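Local coordinates for protein pyridoxal kinase (Entamoeba histolytica, PDB 4S1H) that probably phosphorylates pyridoxal to pyridoxal 5'-phosphate at the expense of ATP, and is seen here with ADP and magnesium bound, at residues A[43-47]-A[48-52]; A[244-247]-A[248-251]. All coordinates share one frame; numbering follows the deposited sequence.

Interactions 1 and 2 lie at two different parts of the active-site region, their centres 24 Å apart and their nearest atoms about 11 Å apart, so they do not touch. Interaction 1 (43-52) includes Thr45, which binds pyridoxal 5'-phosphate in another structure of this protein, consistent with a place beside the pyridoxal site; that ligand is absent from this chain. The side chain of His44 stays about 11 Å from the bound ADP. Interaction 2 (244-251) is on the nucleotide side, where Leu245, Gln246 and Leu249 line the ADP pocket. Residues shortly after its helix connect the two: Ala256 and Glu257 receive hydrogen bonds from His44 and Tyr47 of interaction 1.

Interaction 1 (A[43-47]-A[48-52]); sequences NHTGY and PVVGG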
loop_
_atom_site.group_PDB
_atom_site.type_symbol
_atom_site.label_atom_id
_atom_site.label_comp_id
_atom_site.label_asym_id
_atom_site.label_seq_id
_atom_site.Cartn_x
_atom_site.Cartn_y
_atom_site.Cartn_z
ATOM N N ASN A 43 -2.334 -11.940 -6.198
ATOM C CA ASN A 43 -3.767 -11.744 -6.009
ATOM C C ASN A 43 -4.219 -12.612 -4.825
ATOM O O ASN A 43 -3.432 -13.379 -4.290
ATOM C CB ASN A 43 -4.512 -12.106 -7.296
ATOM C CG ASN A 43 -4.022 -13.405 -7.923
ATOM O OD1 ASN A 43 -3.314 -13.407 -8.938
ATOM N ND2 ASN A 43 -4.380 -14.535 -7.294
ATOM N N HIS A 44 -5.452 -12.453 -4.377
ATOM C CA HIS A 44 -5.866 -13.212 -3.203
ATOM C C HIS A 44 -6.115 -14.700 -3.509
ATOM O O HIS A 44 -6.102 -15.133 -4.662
ATOM C CB HIS A 44 -7.003 -12.525 -2.439
ATOM C CG HIS A 44 -8.280 -12.429 -3.195
ATOM N ND1 HIS A 44 -8.974 -13.537 -3.640
ATOM C CD2 HIS A 44 -9.036 -11.359 -3.519
ATOM C CE1 HIS A 44 -10.074 -13.148 -4.247
ATOM N NE2 HIS A 44 -10.141 -11.834 -4.182
ATOM N N THR A 45 -6.297 -15.470 -2.436
ATOM C CA THR A 45 -6.330 -16.943 -2.492
ATOM C C THR A 45 -7.598 -17.521 -3.156
ATOM O O THR A 45 -7.658 -18.704 -3.512
ATOM C CB THR A 45 -6.093 -17.510 -1.072
ATOM O OG1 THR A 45 -6.953 -16.843 -0.146
ATOM C CG2 THR A 45 -4.659 -17.242 -0.611
ATOM N N GLY A 46 -8.620 -16.686 -3.292
ATOM C CA GLY A 46 -9.795 -16.967 -4.129
ATOM C C GLY A 46 -9.624 -17.290 -5.610
ATOM O O GLY A 46 -10.507 -17.904 -6.209
ATOM N N TYR A 47 -8.514 -16.876 -6.222
ATOM C CA TYR A 47 -8.280 -17.153 -7.629
ATOM C C TYR A 47 -7.664 -18.553 -7.821
ATOM O O TYR A 47 -7.053 -19.078 -6.876
ATOM C CB TYR A 47 -7.341 -16.086 -8.237
ATOM C CG TYR A 47 -7.951 -14.683 -8.264
ATOM C CD1 TYR A 47 -7.881 -13.841 -7.147
ATOM C CD2 TYR A 47 -8.610 -14.223 -9.381
ATOM C CE1 TYR A 47 -8.431 -12.562 -7.155
ATOM C CE2 TYR A 47 -9.174 -12.946 -9.398
ATOM C CZ TYR A 47 -9.076 -12.127 -8.295
ATOM O OH TYR A 47 -9.667 -10.872 -8.289
ATOM N N PRO A 48 -7.783 -19.133 -9.026
ATOM C CA PRO A 48 -7.194 -20.446 -9.358
ATOM C C PRO A 48 -5.679 -20.562 -9.254
ATOM O O PRO A 48 -5.170 -21.651 -9.040
ATOM C CB PRO A 48 -7.579 -20.661 -10.821
ATOM C CG PRO A 48 -8.715 -19.759 -11.073
ATOM C CD PRO A 48 -8.606 -18.612 -10.136
ATOM N N VAL A 49 -4.968 -19.462 -9.489
ATOM C CA VAL A 49 -3.521 -19.438 -9.370
ATOM C C VAL A 49 -3.232 -18.272 -8.449
ATOM O O VAL A 49 -3.892 -17.243 -8.557
ATOM C CB VAL A 49 -2.895 -19.219 -10.762
ATOM C CG1 VAL A 49 -1.387 -19.037 -10.698
ATOM C CG2 VAL A 49 -3.232 -20.367 -11.704
ATOM N N VAL A 50 -2.311 -18.476 -7.504
ATOM C CA VAL A 50 -1.905 -17.462 -6.542
ATOM C C VAL A 50 -0.380 -17.389 -6.547
ATOM O O VAL A 50 0.292 -18.063 -5.781
ATOM C CB VAL A 50 -2.414 -17.756 -5.115
ATOM C CG1 VAL A 50 -2.155 -16.589 -4.181
ATOM C CG2 VAL A 50 -3.912 -18.073 -5.131
ATOM N N GLY A 51 0.178 -16.516 -7.383
ATOM C CA GLY A 51 1.624 -16.450 -7.509
ATOM C C GLY A 51 2.232 -15.654 -6.361
ATOM O O GLY A 51 1.559 -14.851 -5.722
ATOM N N GLY A 52 3.492 -15.930 -6.073
ATOM C CA GLY A 52 4.259 -15.238 -5.041
ATOM C C GLY A 52 4.413 -16.086 -3.782
ATOM O O GLY A 52 3.930 -17.221 -3.730
#
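Asn43 ties the two halves of this loop together through its side-chain amide. Its ND2 gives a nearly straight hydrogen bond (166°) to Val49 O, 3.0 Å away, using a lone pair in the carbonyl plane, and a second one to His44 O at 3.2 Å. Because chi1 is 45°, CG sits between the backbone N and carbonyl carbon, and the amide turns inward. Two bonds from ND2 fix its rotation, while OD1 is taken by Ser66 and Asn70 of the second subunit.

Val50 packs its methyls against backbone carbonyls. Its CG2 rests against Tyr47 O and His44 O, 3.7 Å from each, and CG1 lies 3.5 Å from Asn43 O, a buried carbonyl with no polar partner in the model. An apolar touch is Val50 CG2 on Thr45 CA, at 3.8 Å.

Tyr47 CE1 lies 3.4 Å above one face of the His44 ring, offset toward its rim. A type I turn from His44 to Tyr47 brings them together; His44 NE2 bonds Ala256 O, and Tyr47 OH bonds Glu257.

The loop joins strand 33-41 to antiparallel strand 52-54, the outermost of the sheet within this chain, with a Gly51-Ala42 backbone bond and the second subunit alongside.

Interaction 2 (A[244-247]-A[248-251]); sequences TLQT and ILRN. With ADP (adenosine-5'-diphosphate), chain C.
Leu249 and Gln246, in touch along one helical turn, meet the flat adenine of ADP from two directions. Leu249 CD1 stands over one face of the purine, 3.6 Å from the C4 atom of ADP, as a CH-pi contact, while the carboxamide end of Gln246 reaches the N3 rim from somewhat above the ring plane. A second flat group, the Asn251 amide, has Thr247 O at its edge and in its plane.

That carbonyl is gripped twice. Asn251 ND2 reaches Thr247 O at 2.7 Å in a nearly straight bond. The Asn251 backbone N approaches Thr247 O from the opposite face of the carbonyl, at 3.2 Å and in a more bent bond. The Asn251 side chain runs beside that of Thr247, both pointing the same way. Asn251 is the first residue to leave helical geometry, and its side chain adds a second donor to Thr247 O at the end of the helix.

Earlier in the helix the usual bonds link Ile248 N to Thr244 O, Leu249 N to Leu245 O and Arg250 N to Gln246 O. Leu245 has CG anti to its backbone N (chi1 -159°), which sends CD2 to the ribose, 3.1 Å from the O4' of ADP. Its other methyl, CD1, lies 4.4 Å from Ile248 CD1. Leu245 and Leu249 also pack on helix 216-229, through Thr219, Leu220 and Val216, and Leu249 and Gln246 reach Ile209 in a loop.

Leu245 and Leu249, with Gln246 between them, thus face the ribose and adenine: this is the C-terminal part of helix 234-250 forming one side of the ADP pocket in a ribokinase-clan kinase.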
loop_
_atom_site.group_PDB
_atom_site.type_symbol
_atom_site.label_atom_id
_atom_site.label_comp_id
_atom_site.label_asym_id
_atom_site.label_seq_id
_atom_site.Cartn_x
_atom_site.Cartn_y
_atom_site.Cartn_z
ATOM N N THR A 244 -20.326 2.069 6.659
ATOM C CA THR A 244 -19.486 2.336 5.496
ATOM C C THR A 244 -19.275 1.063 4.681
ATOM O O THR A 244 -19.370 1.081 3.456
ATOM C CB THR A 244 -18.171 2.969 5.942
ATOM O OG1 THR A 244 -18.467 4.235 6.546
ATOM C CG2 THR A 244 -17.216 3.172 4.766
ATOM N N LEU A 245 -19.087 -0.060 5.368
ATOM C CA LEU A 245 -18.935 -1.339 4.663
ATOM C C LEU A 245 -20.178 -1.734 3.865
ATOM O O LEU A 245 -20.062 -2.245 2.738
ATOM C CB LEU A 245 -18.557 -2.435 5.656
ATOM C CG LEU A 245 -17.878 -3.726 5.193
ATOM C CD1 LEU A 245 -16.911 -3.590 4.031
ATOM C CD2 LEU A 245 -17.153 -4.323 6.393
ATOM N N GLN A 246 -21.385 -1.512 4.405
ATOM C CA GLN A 246 -22.607 -1.783 3.636
ATOM C C GLN A 246 -22.640 -0.960 2.374
ATOM O O GLN A 246 -22.961 -1.455 1.299
ATOM C CB GLN A 246 -23.887 -1.520 4.450
ATOM C CG GLN A 246 -24.238 -2.600 5.438
ATOM C CD GLN A 246 -24.440 -3.972 4.786
ATOM O OE1 GLN A 246 -23.558 -4.816 4.761
ATOM N NE2 GLN A 246 -25.624 -4.175 4.224
ATOM N N THR A 247 -22.220 0.305 2.472
ATOM C CA THR A 247 -22.152 1.155 1.302
ATOM C C THR A 247 -21.188 0.592 0.254
ATOM O O THR A 247 -21.528 0.562 -0.930
ATOM C CB THR A 247 -21.742 2.585 1.685
ATOM O OG1 THR A 247 -22.741 3.121 2.557
ATOM C CG2 THR A 247 -21.597 3.474 0.439
ATOM N N ILE A 248 -20.017 0.132 0.684
ATOM C CA ILE A 248 -19.039 -0.443 -0.232
ATOM C C ILE A 248 -19.602 -1.680 -0.916
ATOM O O ILE A 248 -19.509 -1.816 -2.136
ATOM C CB ILE A 248 -17.711 -0.789 0.461
ATOM C CG1 ILE A 248 -17.023 0.484 0.970
ATOM C CG2 ILE A 248 -16.771 -1.552 -0.482
ATOM C CD1 ILE A 248 -15.927 0.211 1.966
ATOM N N LEU A 249 -20.227 -2.552 -0.134
ATOM C CA LEU A 249 -20.756 -3.790 -0.706
ATOM C C LEU A 249 -21.938 -3.590 -1.649
ATOM O O LEU A 249 -22.025 -4.243 -2.695
ATOM C CB LEU A 249 -21.148 -4.751 0.400
ATOM C CG LEU A 249 -19.946 -5.208 1.182
ATOM C CD1 LEU A 249 -20.433 -6.085 2.291
ATOM C CD2 LEU A 249 -18.954 -5.984 0.322
ATOM N N ARG A 250 -22.859 -2.687 -1.288
ATOM C CA ARG A 250 -23.972 -2.328 -2.186
ATOM C C ARG A 250 -23.458 -1.808 -3.514
ATOM O O ARG A 250 -24.093 -1.984 -4.553
ATOM C CB ARG A 250 -24.927 -1.314 -1.538
ATOM C CG ARG A 250 -25.856 -1.942 -0.486
ATOM C CD ARG A 250 -26.877 -0.987 0.079
ATOM N NE ARG A 250 -27.542 -1.509 1.284
ATOM C CZ ARG A 250 -28.578 -0.925 1.885
ATOM N NH1 ARG A 250 -29.105 0.201 1.404
ATOM N NH2 ARG A 250 -29.100 -1.479 2.976
ATOM N N ASN A 251 -22.282 -1.183 -3.486
ATOM C CA ASN A 251 -21.670 -0.659 -4.690
ATOM C C ASN A 251 -20.600 -1.524 -5.340
ATOM O O ASN A 251 -19.875 -1.057 -6.220
ATOM C CB ASN A 251 -21.130 0.735 -4.380
ATOM C CG ASN A 251 -22.261 1.712 -4.184
ATOM O OD1 ASN A 251 -22.826 2.221 -5.162
ATOM N ND2 ASN A 251 -22.639 1.935 -2.944
HETATM P PB ADP C . -14.251 -11.861 7.346
HETATM O O1B ADP C . -15.034 -13.144 7.184
HETATM O O2B ADP C . -13.620 -11.374 6.053
HETATM O O3B ADP C . -13.355 -11.916 8.545
HETATM P PA ADP C . -16.914 -10.880 7.943
HETATM O O1A ADP C . -17.168 -11.070 9.414
HETATM O O2A ADP C . -17.445 -11.882 6.972
HETATM O O3A ADP C . -15.320 -10.715 7.694
HETATM O "O5'" ADP C . -17.425 -9.451 7.494
HETATM C "C5'" ADP C . -17.049 -8.241 8.119
HETATM C "C4'" ADP C . -18.219 -7.307 7.999
HETATM O "O4'" ADP C . -18.536 -7.123 6.619
HETATM C "C3'" ADP C . -19.472 -7.894 8.639
HETATM O "O3'" ADP C . -19.573 -7.520 10.018
HETATM C "C2'" ADP C . -20.561 -7.326 7.781
HETATM O "O2'" ADP C . -20.889 -6.018 8.227
HETATM C "C1'" ADP C . -19.937 -7.210 6.402
HETATM N N9 ADP C . -20.243 -8.327 5.477
HETATM C C8 ADP C . -19.474 -9.358 5.101
HETATM N N7 ADP C . -20.109 -10.156 4.207
HETATM C C5 ADP C . -21.317 -9.614 3.998
HETATM C C6 ADP C . -22.498 -9.929 3.161
HETATM N N6 ADP C . -22.484 -11.025 2.375
HETATM N N1 ADP C . -23.559 -9.098 3.245
HETATM C C2 ADP C . -23.564 -7.998 4.050
HETATM N N3 ADP C . -22.519 -7.651 4.828
HETATM C C4 ADP C . -21.397 -8.410 4.834
#